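PDB 5I4A: argonaute protein from Marinitoga piezophila, which cuts single-stranded DNA targets under the direction of short 5'-hydroxyl guide RNAs and may serve in defence against mobile genetic elements. Local coordinates for residues A[308-313]-A[406-411]; A[324-329]-A[336-341]; A[388-393]-A[397-402]. All coordinates share one frame; numbering follows the deposited sequence.

Contact 1 of 3, residues A[308-313]-A[406-411]; sequences FFEVQK and KLEDIK. With nucleotides of chain B.
The ammonium group of K406 is shared between two acceptors of one guide-RNA nucleotide, A2 of chain B. K406 NZ donates to N7 and to OP1 of A2 of chain B, both at 2.8 Å, the two bonds opening at about 100° from each other. CG lies anti to the carbonyl carbon (chi1 -64°) and the chain beyond it is fully extended, which carries the nitrogen out to a point within reach of both base and phosphate. Replacing this lysine by an alanine is likely to leave N7 and OP1 without the donor they share, and would remove its positive charge from beside the phosphate. The two segments themselves meet by apolar packing: V311 CG1 meets E408 CG at 3.7 Å, the two side chains crossing at about a right angle. No hydrogen bond links the segments. E408 OE2 stands 4.4 Å from E310 OE1, a like-charge approach that may be eased by the weak, long ion pair of E310 with K404. V311 occupies the turn between helices 305-310 and 312-320 of the Mid domain. On the sheet side, V311 and L407 both rest on L378 of strand 374-379, while L407 and I410 pack against helix 312-320.

Contact 2 of 3, residues A[324-329]-A[336-341]; sequences SVFYRA and SKVEFL
F326 and Y327 of helix 325-333 meet V338 and F340 of strand 337-340 in the closing part of a beta-alpha-beta crossover of the Mid domain: the strand runs parallel to strand 295-302 and is hydrogen-bonded to it, with the connecting helices in between. The axes of helix 325-329 and strand 337-340 approach to 9.5 Å, their N-to-C directions 132° apart. S324 is the N-cap, its OG accepting a weak bond from F326 N (3.3 Å). F326 follows, with CG anti to the backbone N (chi1 -179°), a torsion that brings the ring edge up to V338 and F340. F326 CE2 meets V338 CG1 at 3.9 Å, the methyl lying at the ring edge and near the ring plane, and also touches F340 CZ at 3.9 Å. Behind this ring stand I415 and V419 of helix 412-424, and the ring of F319 meets it edge-to-face, so F326 is buried. One residue on, Y327 CE1 lies 3.8 Å from V338 CB and touches the same CG1 methyl, which the two aromatic side chains therefore share. F340, approaching from the opposite direction, meets CE2 of F326 and the phenol end of Y327, and packs also against F300 and F319. A water donates weakly both to Y327 OH and to V338 O. With its hydroxyl bonded to F319 O, Y327 places OH at the edge of the F340 ring, close to its plane, only 3.1 Å from F340 CE2.

Contact 3 of 3, residues A[388-393]-A[397-402]; sequences PLVRNF and LILQPI. With nucleotides of chain B.
L399 fills the space between helix 387-392 and strand 398-403, the last two elements of a beta-alpha-beta unit that starts with strand 374-379. Its two methyls serve different partners. L399 CD1 sits over the centre of the F393 ring, 3.8 Å from the centroid and 7° off the normal, which meets the geometry of a CH-pi contact. L399 CD2 turns to the helix, where it lies 3.7 Å from V390 CA and 4.0 Å from L389 CG. CG anti to the backbone N (chi1 -179°) extends the leucine from the strand, and the second torsion then turns CD1 to the ring and CD2 to the helix. L397 flanks the same ring, its CD1 lying 3.9 Å from F393 CE2 and its side chain crossing that of the phenylalanine at about a right angle. At the opposite end of the contact L389 CD2 makes a looser approach to P401 CG, at 4.5 Å. With no hydrogen bond between the segments, the joint rests on apolar packing.

One shell out, F393 is the first residue to leave the helix, and its ring is set by an edge-to-face contact with F301 and by packing on A375 and V377. The strand itself is fixed by backbone bonds from I398, Q400 and I402 to the parallel strand 374-379. L397 packs on I369, and V390 on L638 near the C-terminus. The axes of helix 388-392 and strand 398-402 approach to 10.0 Å, their N-to-C directions 156° apart and so nearly antiparallel. Past P401 the strand reaches the guide RNA, where A2 of chain B lies against it: P401 O is 3.5 Å from C5' of that nucleotide, and I402 CG1 is 3.3 Å from its OP2.

All three contacts belong to the Mid domain and are gathered round its parallel sheet. Along the chain contact 1 closes a long loop, inside which contact 2 and then contact 3 follow in series. The centres of contacts 1 and 2 lie about 17 Å apart, while those of contacts 1 and 3 are separated by about 20 Å and those of contacts 2 and 3 by about 21 Å. Contacts 1 and 3 touch through L407 CD2 and I402 CD1 at 3.8 Å, and strand 398-403 leads directly into helix 404-409; both also reach A2 of chain B. Contact 2 stays about 10 Å from the RNA at its nearest atom, which is consistent with structural packing away from the guide.

Contact 1 of 3, residues A[308-313]-A[406-411]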
loop_
_atom_site.group_PDB
_atom_site.type_symbol
_atom_site.label_atom_id
_atom_site.label_comp_id
_atom_site.label_asym_id
_atom_site.label_seq_id
_atom_site.Cartn_x
_atom_site.Cartn_y
_atom_site.Cartn_z
ATOM N N PHE A 308 -33.980 -12.014 9.979
ATOM C CA PHE A 308 -34.672 -12.509 8.793
ATOM C C PHE A 308 -35.933 -11.700 8.523
ATOM O O PHE A 308 -36.170 -11.253 7.394
ATOM C CB PHE A 308 -35.015 -13.991 8.957
ATOM C CG PHE A 308 -35.931 -14.519 7.886
ATOM C CD1 PHE A 308 -35.417 -14.991 6.689
ATOM C CD2 PHE A 308 -37.307 -14.531 8.070
ATOM C CE1 PHE A 308 -36.255 -15.469 5.699
ATOM C CE2 PHE A 308 -38.149 -15.005 7.083
ATOM C CZ PHE A 308 -37.623 -15.477 5.896
ATOM N N PHE A 309 -36.760 -11.507 9.551
ATOM C CA PHE A 309 -38.011 -10.783 9.356
ATOM C C PHE A 309 -37.766 -9.312 9.041
ATOM O O PHE A 309 -38.562 -8.694 8.324
ATOM C CB PHE A 309 -38.905 -10.942 10.586
ATOM C CG PHE A 309 -39.475 -12.327 10.741
ATOM C CD1 PHE A 309 -40.364 -12.831 9.805
ATOM C CD2 PHE A 309 -39.128 -13.121 11.819
ATOM C CE1 PHE A 309 -40.892 -14.102 9.940
ATOM C CE2 PHE A 309 -39.652 -14.393 11.964
ATOM C CZ PHE A 309 -40.535 -14.884 11.023
ATOM N N GLU A 310 -36.668 -8.742 9.545
ATOM C CA GLU A 310 -36.335 -7.358 9.222
ATOM C C GLU A 310 -36.093 -7.166 7.730
ATOM O O GLU A 310 -36.339 -6.079 7.196
ATOM C CB GLU A 310 -35.101 -6.911 10.004
ATOM C CG GLU A 310 -35.282 -6.833 11.509
ATOM C CD GLU A 310 -33.994 -6.456 12.219
ATOM O OE1 GLU A 310 -32.997 -6.163 11.525
ATOM O OE2 GLU A 310 -33.976 -6.455 13.468
ATOM N N VAL A 311 -35.615 -8.202 7.042
ATOM C CA VAL A 311 -35.224 -8.109 5.642
ATOM C C VAL A 311 -36.081 -8.992 4.744
ATOM O O VAL A 311 -35.750 -9.182 3.574
ATOM C CB VAL A 311 -33.730 -8.443 5.461
ATOM C CG1 VAL A 311 -32.872 -7.519 6.311
ATOM C CG2 VAL A 311 -33.467 -9.900 5.815
ATOM N N GLN A 312 -37.186 -9.529 5.267
ATOM C CA GLN A 312 -37.966 -10.508 4.514
ATOM C C GLN A 312 -38.539 -9.909 3.233
ATOM O O GLN A 312 -38.559 -10.570 2.188
ATOM C CB GLN A 312 -39.084 -11.067 5.392
ATOM C CG GLN A 312 -39.880 -12.183 4.743
ATOM C CD GLN A 312 -41.016 -12.664 5.620
ATOM O OE1 GLN A 312 -41.442 -11.965 6.538
ATOM N NE2 GLN A 312 -41.511 -13.865 5.343
ATOM N N LYS A 313 -39.006 -8.659 3.293
ATOM C CA LYS A 313 -39.549 -8.016 2.099
ATOM C C LYS A 313 -38.495 -7.923 1.002
ATOM O O LYS A 313 -38.758 -8.258 -0.160
ATOM C CB LYS A 313 -40.088 -6.629 2.447
ATOM C CG LYS A 313 -40.693 -5.896 1.263
ATOM C CD LYS A 313 -41.327 -4.579 1.674
ATOM C CE LYS A 313 -41.973 -3.885 0.482
ATOM N NZ LYS A 313 -40.977 -3.529 -0.568
ATOM N N LYS A 406 -27.418 -3.206 3.337
ATOM C CA LYS A 406 -27.313 -3.182 1.884
ATOM C C LYS A 406 -28.290 -4.139 1.217
ATOM O O LYS A 406 -28.605 -3.955 0.036
ATOM C CB LYS A 406 -25.878 -3.493 1.457
ATOM C CG LYS A 406 -24.887 -2.435 1.918
ATOM C CD LYS A 406 -23.466 -2.747 1.479
ATOM C CE LYS A 406 -22.497 -1.692 1.995
ATOM N NZ LYS A 406 -21.135 -1.842 1.410
ATOM N N LEU A 407 -28.779 -5.148 1.938
ATOM C CA LEU A 407 -29.902 -5.931 1.437
ATOM C C LEU A 407 -31.227 -5.219 1.660
ATOM O O LEU A 407 -32.185 -5.458 0.919
ATOM C CB LEU A 407 -29.937 -7.312 2.095
ATOM C CG LEU A 407 -29.029 -8.377 1.478
ATOM C CD1 LEU A 407 -29.400 -9.763 1.983
ATOM C CD2 LEU A 407 -29.103 -8.318 -0.038
ATOM N N GLU A 408 -31.298 -4.335 2.657
ATOM C CA GLU A 408 -32.551 -3.646 2.940
ATOM C C GLU A 408 -32.892 -2.629 1.854
ATOM O O GLU A 408 -34.061 -2.484 1.480
ATOM C CB GLU A 408 -32.479 -2.965 4.307
ATOM C CG GLU A 408 -32.743 -3.889 5.487
ATOM C CD GLU A 408 -32.444 -3.219 6.814
ATOM O OE1 GLU A 408 -31.742 -2.185 6.813
ATOM O OE2 GLU A 408 -32.913 -3.720 7.858
ATOM N N ASP A 409 -31.890 -1.918 1.331
ATOM C CA ASP A 409 -32.144 -0.823 0.401
ATOM C C ASP A 409 -32.015 -1.217 -1.064
ATOM O O ASP A 409 -32.600 -0.541 -1.919
ATOM C CB ASP A 409 -31.208 0.355 0.701
ATOM C CG ASP A 409 -31.712 1.227 1.840
ATOM O OD1 ASP A 409 -31.378 0.936 3.009
ATOM O OD2 ASP A 409 -32.448 2.199 1.568
ATOM N N ILE A 410 -31.268 -2.276 -1.371
ATOM C CA ILE A 410 -31.230 -2.874 -2.703
ATOM C C ILE A 410 -30.826 -1.847 -3.754
ATOM O O ILE A 410 -31.643 -1.434 -4.586
ATOM C CB ILE A 410 -32.587 -3.519 -3.054
ATOM C CG1 ILE A 410 -33.101 -4.361 -1.887
ATOM C CG2 ILE A 410 -32.478 -4.406 -4.288
ATOM C CD1 ILE A 410 -34.367 -5.133 -2.208
ATOM N N LYS A 411 -29.567 -1.421 -3.725
ATOM C CA LYS A 411 -29.026 -0.627 -4.822
ATOM C C LYS A 411 -28.531 -1.575 -5.907
ATOM O O LYS A 411 -27.688 -2.435 -5.625
ATOM C CB LYS A 411 -27.899 0.276 -4.338
ATOM C CG LYS A 411 -28.317 1.228 -3.229
ATOM C CD LYS A 411 -27.178 2.139 -2.807
ATOM C CE LYS A 411 -27.597 3.034 -1.652
ATOM N NZ LYS A 411 -26.480 3.895 -1.179
ATOM P P A B 2 -20.788 -5.529 2.339
ATOM O OP1 A B 2 -20.224 -4.177 2.561
ATOM O OP2 A B 2 -22.251 -5.746 2.456
ATOM O "O5'" A B 2 -20.328 -5.981 0.883
ATOM C "C5'" A B 2 -20.614 -7.280 0.383
ATOM C "C4'" A B 2 -20.315 -7.357 -1.090
ATOM O "O4'" A B 2 -21.285 -6.552 -1.813
ATOM C "C3'" A B 2 -18.969 -6.786 -1.506
ATOM O "O3'" A B 2 -17.901 -7.704 -1.349
ATOM C "C2'" A B 2 -19.215 -6.358 -2.945
ATOM O "O2'" A B 2 -19.196 -7.476 -3.820
ATOM C "C1'" A B 2 -20.648 -5.843 -2.851
ATOM N N9 A B 2 -20.687 -4.410 -2.504
ATOM C C8 A B 2 -21.027 -3.851 -1.298
ATOM N N7 A B 2 -20.970 -2.540 -1.282
ATOM C C5 A B 2 -20.560 -2.218 -2.571
ATOM C C6 A B 2 -20.306 -0.989 -3.206
ATOM N N6 A B 2 -20.433 0.197 -2.602
ATOM N N1 A B 2 -19.907 -1.021 -4.497
ATOM C C2 A B 2 -19.781 -2.207 -5.102
ATOM N N3 A B 2 -19.991 -3.425 -4.606
ATOM C C4 A B 2 -20.383 -3.358 -3.327
#

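Contact 2 of 3, residues A[324-329]-A[336-341]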
loop_
_atom_site.group_PDB
_atom_site.type_symbol
_atom_site.label_atom_id
_atom_site.label_comp_id
_atom_site.label_asym_id
_atom_site.label_seq_id
_atom_site.Cartn_x
_atom_site.Cartn_y
_atom_site.Cartn_z
ATOM N N SER A 324 -35.832 -10.740 -10.658
ATOM C CA SER A 324 -35.266 -9.617 -9.927
ATOM C C SER A 324 -33.912 -9.218 -10.497
ATOM O O SER A 324 -33.386 -9.879 -11.394
ATOM C CB SER A 324 -35.114 -9.964 -8.448
ATOM O OG SER A 324 -34.066 -10.901 -8.251
ATOM N N VAL A 325 -33.342 -8.133 -9.974
ATOM C CA VAL A 325 -32.015 -7.700 -10.400
ATOM C C VAL A 325 -30.974 -8.772 -10.098
ATOM O O VAL A 325 -29.994 -8.926 -10.840
ATOM C CB VAL A 325 -31.663 -6.349 -9.741
ATOM C CG1 VAL A 325 -31.793 -6.444 -8.227
ATOM C CG2 VAL A 325 -30.274 -5.882 -10.145
ATOM N N PHE A 326 -31.170 -9.542 -9.023
ATOM C CA PHE A 326 -30.238 -10.621 -8.703
ATOM C C PHE A 326 -30.231 -11.685 -9.796
ATOM O O PHE A 326 -29.165 -12.144 -10.225
ATOM C CB PHE A 326 -30.596 -11.241 -7.348
ATOM C CG PHE A 326 -29.668 -12.346 -6.921
ATOM C CD1 PHE A 326 -28.538 -12.068 -6.172
ATOM C CD2 PHE A 326 -29.930 -13.662 -7.266
ATOM C CE1 PHE A 326 -27.681 -13.083 -5.781
ATOM C CE2 PHE A 326 -29.076 -14.679 -6.880
ATOM C CZ PHE A 326 -27.953 -14.390 -6.136
ATOM N N TYR A 327 -31.418 -12.098 -10.252
ATOM C CA TYR A 327 -31.495 -13.131 -11.282
ATOM C C TYR A 327 -31.087 -12.597 -12.649
ATOM O O TYR A 327 -30.514 -13.337 -13.454
ATOM C CB TYR A 327 -32.906 -13.713 -11.352
ATOM C CG TYR A 327 -33.274 -14.579 -10.169
ATOM C CD1 TYR A 327 -32.924 -15.923 -10.134
ATOM C CD2 TYR A 327 -33.977 -14.054 -9.092
ATOM C CE1 TYR A 327 -33.260 -16.719 -9.054
ATOM C CE2 TYR A 327 -34.317 -14.844 -8.010
ATOM C CZ TYR A 327 -33.955 -16.176 -7.997
ATOM O OH TYR A 327 -34.293 -16.969 -6.923
ATOM N N ARG A 328 -31.383 -11.331 -12.937
ATOM C CA ARG A 328 -30.944 -10.752 -14.203
ATOM C C ARG A 328 -29.429 -10.607 -14.238
ATOM O O ARG A 328 -28.806 -10.821 -15.284
ATOM C CB ARG A 328 -31.624 -9.402 -14.435
ATOM C CG ARG A 328 -33.143 -9.486 -14.543
ATOM C CD ARG A 328 -33.736 -8.257 -15.219
ATOM N NE ARG A 328 -33.342 -7.012 -14.570
ATOM C CZ ARG A 328 -33.941 -6.510 -13.496
ATOM N NH1 ARG A 328 -34.960 -7.151 -12.943
ATOM N NH2 ARG A 328 -33.516 -5.368 -12.973
ATOM N N ALA A 329 -28.819 -10.258 -13.102
ATOM C CA ALA A 329 -27.363 -10.169 -13.039
ATOM C C ALA A 329 -26.718 -11.525 -13.294
ATOM O O ALA A 329 -25.735 -11.625 -14.035
ATOM C CB ALA A 329 -26.927 -9.616 -11.684
ATOM N N SER A 336 -25.550 -20.720 -15.801
ATOM C CA SER A 336 -26.545 -21.628 -16.362
ATOM C C SER A 336 -27.853 -21.553 -15.586
ATOM O O SER A 336 -28.936 -21.530 -16.182
ATOM C CB SER A 336 -26.006 -23.059 -16.378
ATOM O OG SER A 336 -25.765 -23.534 -15.065
ATOM N N LYS A 337 -27.772 -21.489 -14.260
ATOM C CA LYS A 337 -28.974 -21.374 -13.447
ATOM C C LYS A 337 -28.603 -20.912 -12.044
ATOM O O LYS A 337 -27.441 -20.966 -11.630
ATOM C CB LYS A 337 -29.732 -22.703 -13.388
ATOM C CG LYS A 337 -28.929 -23.791 -12.723
ATOM C CD LYS A 337 -29.654 -25.123 -12.727
ATOM C CE LYS A 337 -29.107 -26.016 -11.664
ATOM N NZ LYS A 337 -29.636 -27.406 -11.805
ATOM N N VAL A 338 -29.622 -20.452 -11.322
ATOM C CA VAL A 338 -29.509 -20.068 -9.921
ATOM C C VAL A 338 -30.307 -21.071 -9.102
ATOM O O VAL A 338 -31.473 -21.344 -9.410
ATOM C CB VAL A 338 -30.013 -18.634 -9.684
ATOM C CG1 VAL A 338 -29.822 -18.234 -8.226
ATOM C CG2 VAL A 338 -29.296 -17.663 -10.610
ATOM N N GLU A 339 -29.680 -21.620 -8.065
ATOM C CA GLU A 339 -30.293 -22.676 -7.273
ATOM C C GLU A 339 -30.012 -22.425 -5.801
ATOM O O GLU A 339 -28.851 -22.354 -5.390
ATOM C CB GLU A 339 -29.768 -24.050 -7.691
ATOM C CG GLU A 339 -30.319 -25.200 -6.872
ATOM C CD GLU A 339 -29.819 -26.545 -7.356
ATOM O OE1 GLU A 339 -30.340 -27.580 -6.887
ATOM O OE2 GLU A 339 -28.908 -26.568 -8.210
ATOM N N PHE A 340 -31.068 -22.298 -5.011
ATOM C CA PHE A 340 -30.948 -22.182 -3.565
ATOM C C PHE A 340 -31.230 -23.553 -2.967
ATOM O O PHE A 340 -32.368 -24.030 -2.996
ATOM C CB PHE A 340 -31.888 -21.107 -3.029
ATOM C CG PHE A 340 -31.559 -19.735 -3.535
ATOM C CD1 PHE A 340 -30.440 -19.067 -3.069
ATOM C CD2 PHE A 340 -32.342 -19.128 -4.499
ATOM C CE1 PHE A 340 -30.116 -17.810 -3.541
ATOM C CE2 PHE A 340 -32.023 -17.867 -4.974
ATOM C CZ PHE A 340 -30.909 -17.211 -4.494
ATOM N N LEU A 341 -30.179 -24.197 -2.464
ATOM C CA LEU A 341 -30.305 -25.538 -1.916
ATOM C C LEU A 341 -31.126 -25.510 -0.638
ATOM O O LEU A 341 -30.966 -24.621 0.201
ATOM C CB LEU A 341 -28.924 -26.124 -1.627
ATOM C CG LEU A 341 -27.838 -25.955 -2.691
ATOM C CD1 LEU A 341 -26.541 -26.572 -2.201
ATOM C CD2 LEU A 341 -28.266 -26.578 -4.009
HETATM O O HOH W 1 -34.268 -20.303 -7.920
#

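Contact 3 of 3, residues A[388-393]-A[397-402]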
loop_
_atom_site.group_PDB
_atom_site.type_symbol
_atom_site.label_atom_id
_atom_site.label_comp_id
_atom_site.label_asym_id
_atom_site.label_seq_id
_atom_site.Cartn_x
_atom_site.Cartn_y
_atom_site.Cartn_z
ATOM N N PRO A 388 -12.902 -14.520 13.287
ATOM C CA PRO A 388 -13.628 -15.705 13.779
ATOM C C PRO A 388 -14.654 -16.245 12.798
ATOM O O PRO A 388 -14.767 -17.468 12.639
ATOM C CB PRO A 388 -14.290 -15.194 15.066
ATOM C CG PRO A 388 -13.433 -14.075 15.514
ATOM C CD PRO A 388 -12.951 -13.413 14.262
ATOM N N LEU A 389 -15.403 -15.366 12.129
ATOM C CA LEU A 389 -16.408 -15.819 11.174
ATOM C C LEU A 389 -15.776 -16.673 10.080
ATOM O O LEU A 389 -16.265 -17.764 9.766
ATOM C CB LEU A 389 -17.135 -14.615 10.574
ATOM C CG LEU A 389 -18.156 -14.900 9.471
ATOM C CD1 LEU A 389 -19.251 -15.825 9.978
ATOM C CD2 LEU A 389 -18.747 -13.601 8.946
ATOM N N VAL A 390 -14.677 -16.190 9.493
ATOM C CA VAL A 390 -13.966 -16.972 8.486
ATOM C C VAL A 390 -13.370 -18.229 9.107
ATOM O O VAL A 390 -13.433 -19.320 8.526
ATOM C CB VAL A 390 -12.879 -16.106 7.824
ATOM C CG1 VAL A 390 -12.193 -16.867 6.696
ATOM C CG2 VAL A 390 -13.468 -14.798 7.329
ATOM N N ARG A 391 -12.794 -18.095 10.302
ATOM C CA ARG A 391 -12.067 -19.192 10.934
ATOM C C ARG A 391 -12.993 -20.346 11.305
ATOM O O ARG A 391 -12.622 -21.517 11.160
ATOM C CB ARG A 391 -11.338 -18.652 12.164
ATOM C CG ARG A 391 -10.593 -19.645 13.032
ATOM C CD ARG A 391 -9.669 -18.853 13.953
ATOM N NE ARG A 391 -9.297 -19.551 15.176
ATOM C CZ ARG A 391 -8.415 -19.084 16.055
ATOM N NH1 ARG A 391 -7.809 -17.922 15.837
ATOM N NH2 ARG A 391 -8.132 -19.778 17.149
ATOM N N ASN A 392 -14.202 -20.040 11.772
ATOM C CA ASN A 392 -15.117 -21.055 12.279
ATOM C C ASN A 392 -16.120 -21.536 11.241
ATOM O O ASN A 392 -16.824 -22.521 11.492
ATOM C CB ASN A 392 -15.869 -20.516 13.496
ATOM C CG ASN A 392 -14.934 -19.997 14.564
ATOM O OD1 ASN A 392 -13.856 -20.550 14.777
ATOM N ND2 ASN A 392 -15.336 -18.923 15.235
ATOM N N PHE A 393 -16.201 -20.876 10.091
ATOM C CA PHE A 393 -17.197 -21.234 9.100
ATOM C C PHE A 393 -16.855 -22.577 8.458
ATOM O O PHE A 393 -15.679 -22.925 8.320
ATOM C CB PHE A 393 -17.289 -20.155 8.030
ATOM C CG PHE A 393 -18.681 -19.911 7.553
ATOM C CD1 PHE A 393 -19.605 -19.282 8.370
ATOM C CD2 PHE A 393 -19.072 -20.316 6.291
ATOM C CE1 PHE A 393 -20.892 -19.061 7.935
ATOM C CE2 PHE A 393 -20.354 -20.102 5.855
ATOM C CZ PHE A 393 -21.266 -19.471 6.675
ATOM N N LEU A 397 -18.045 -24.437 2.297
ATOM C CA LEU A 397 -18.873 -23.345 1.809
ATOM C C LEU A 397 -18.006 -22.145 1.452
ATOM O O LEU A 397 -16.979 -21.887 2.084
ATOM C CB LEU A 397 -19.912 -22.926 2.854
ATOM C CG LEU A 397 -20.891 -24.000 3.332
ATOM C CD1 LEU A 397 -21.763 -23.458 4.451
ATOM C CD2 LEU A 397 -21.746 -24.495 2.179
ATOM N N ILE A 398 -18.439 -21.411 0.430
ATOM C CA ILE A 398 -17.762 -20.195 -0.009
ATOM C C ILE A 398 -18.412 -19.036 0.740
ATOM O O ILE A 398 -19.528 -18.619 0.422
ATOM C CB ILE A 398 -17.853 -20.013 -1.526
ATOM C CG1 ILE A 398 -17.243 -21.219 -2.245
ATOM C CG2 ILE A 398 -17.149 -18.731 -1.955
ATOM C CD1 ILE A 398 -17.396 -21.177 -3.753
ATOM N N LEU A 399 -17.707 -18.516 1.739
ATOM C CA LEU A 399 -18.254 -17.486 2.611
ATOM C C LEU A 399 -18.454 -16.189 1.833
ATOM O O LEU A 399 -17.504 -15.645 1.258
ATOM C CB LEU A 399 -17.320 -17.276 3.801
ATOM C CG LEU A 399 -17.690 -16.256 4.876
ATOM C CD1 LEU A 399 -19.110 -16.473 5.334
ATOM C CD2 LEU A 399 -16.731 -16.373 6.047
ATOM N N GLN A 400 -19.693 -15.692 1.814
ATOM C CA GLN A 400 -20.056 -14.487 1.069
ATOM C C GLN A 400 -20.890 -13.574 1.956
ATOM O O GLN A 400 -22.117 -13.491 1.805
ATOM C CB GLN A 400 -20.810 -14.837 -0.217
ATOM C CG GLN A 400 -19.964 -15.540 -1.277
ATOM C CD GLN A 400 -18.931 -14.622 -1.915
ATOM O OE1 GLN A 400 -18.920 -13.416 -1.666
ATOM N NE2 GLN A 400 -18.062 -15.191 -2.742
ATOM N N PRO A 401 -20.257 -12.852 2.877
ATOM C CA PRO A 401 -21.015 -11.983 3.784
ATOM C C PRO A 401 -21.505 -10.727 3.080
ATOM O O PRO A 401 -20.929 -10.267 2.092
ATOM C CB PRO A 401 -20.006 -11.640 4.887
ATOM C CG PRO A 401 -18.783 -12.512 4.619
ATOM C CD PRO A 401 -18.814 -12.814 3.158
ATOM N N ILE A 402 -22.590 -10.169 3.612
ATOM C CA ILE A 402 -23.140 -8.917 3.098
ATOM C C ILE A 402 -23.874 -8.208 4.230
ATOM O O ILE A 402 -24.538 -8.845 5.053
ATOM C CB ILE A 402 -24.059 -9.153 1.878
ATOM C CG1 ILE A 402 -24.593 -7.820 1.342
ATOM C CG2 ILE A 402 -25.201 -10.105 2.226
ATOM C CD1 ILE A 402 -25.304 -7.927 0.012
ATOM P P A B 2 -20.788 -5.529 2.339
ATOM O OP1 A B 2 -20.224 -4.177 2.561
ATOM O OP2 A B 2 -22.251 -5.746 2.456
ATOM O "O5'" A B 2 -20.328 -5.981 0.883
ATOM C "C5'" A B 2 -20.614 -7.280 0.383
ATOM C "C4'" A B 2 -20.315 -7.357 -1.090
ATOM O "O4'" A B 2 -21.285 -6.552 -1.813
ATOM C "C3'" A B 2 -18.969 -6.786 -1.506
ATOM O "O3'" A B 2 -17.901 -7.704 -1.349
ATOM C "C2'" A B 2 -19.215 -6.358 -2.945
ATOM O "O2'" A B 2 -19.196 -7.476 -3.820
ATOM C "C1'" A B 2 -20.648 -5.843 -2.851
ATOM N N9 A B 2 -20.687 -4.410 -2.504
ATOM C C8 A B 2 -21.027 -3.851 -1.298
ATOM N N7 A B 2 -20.970 -2.540 -1.282
ATOM C C5 A B 2 -20.560 -2.218 -2.571
ATOM C C6 A B 2 -20.306 -0.989 -3.206
ATOM N N6 A B 2 -20.433 0.197 -2.602
ATOM N N1 A B 2 -19.907 -1.021 -4.497
ATOM C C2 A B 2 -19.781 -2.207 -5.102
ATOM N N3 A B 2 -19.991 -3.425 -4.606
ATOM C C4 A B 2 -20.383 -3.358 -3.327
#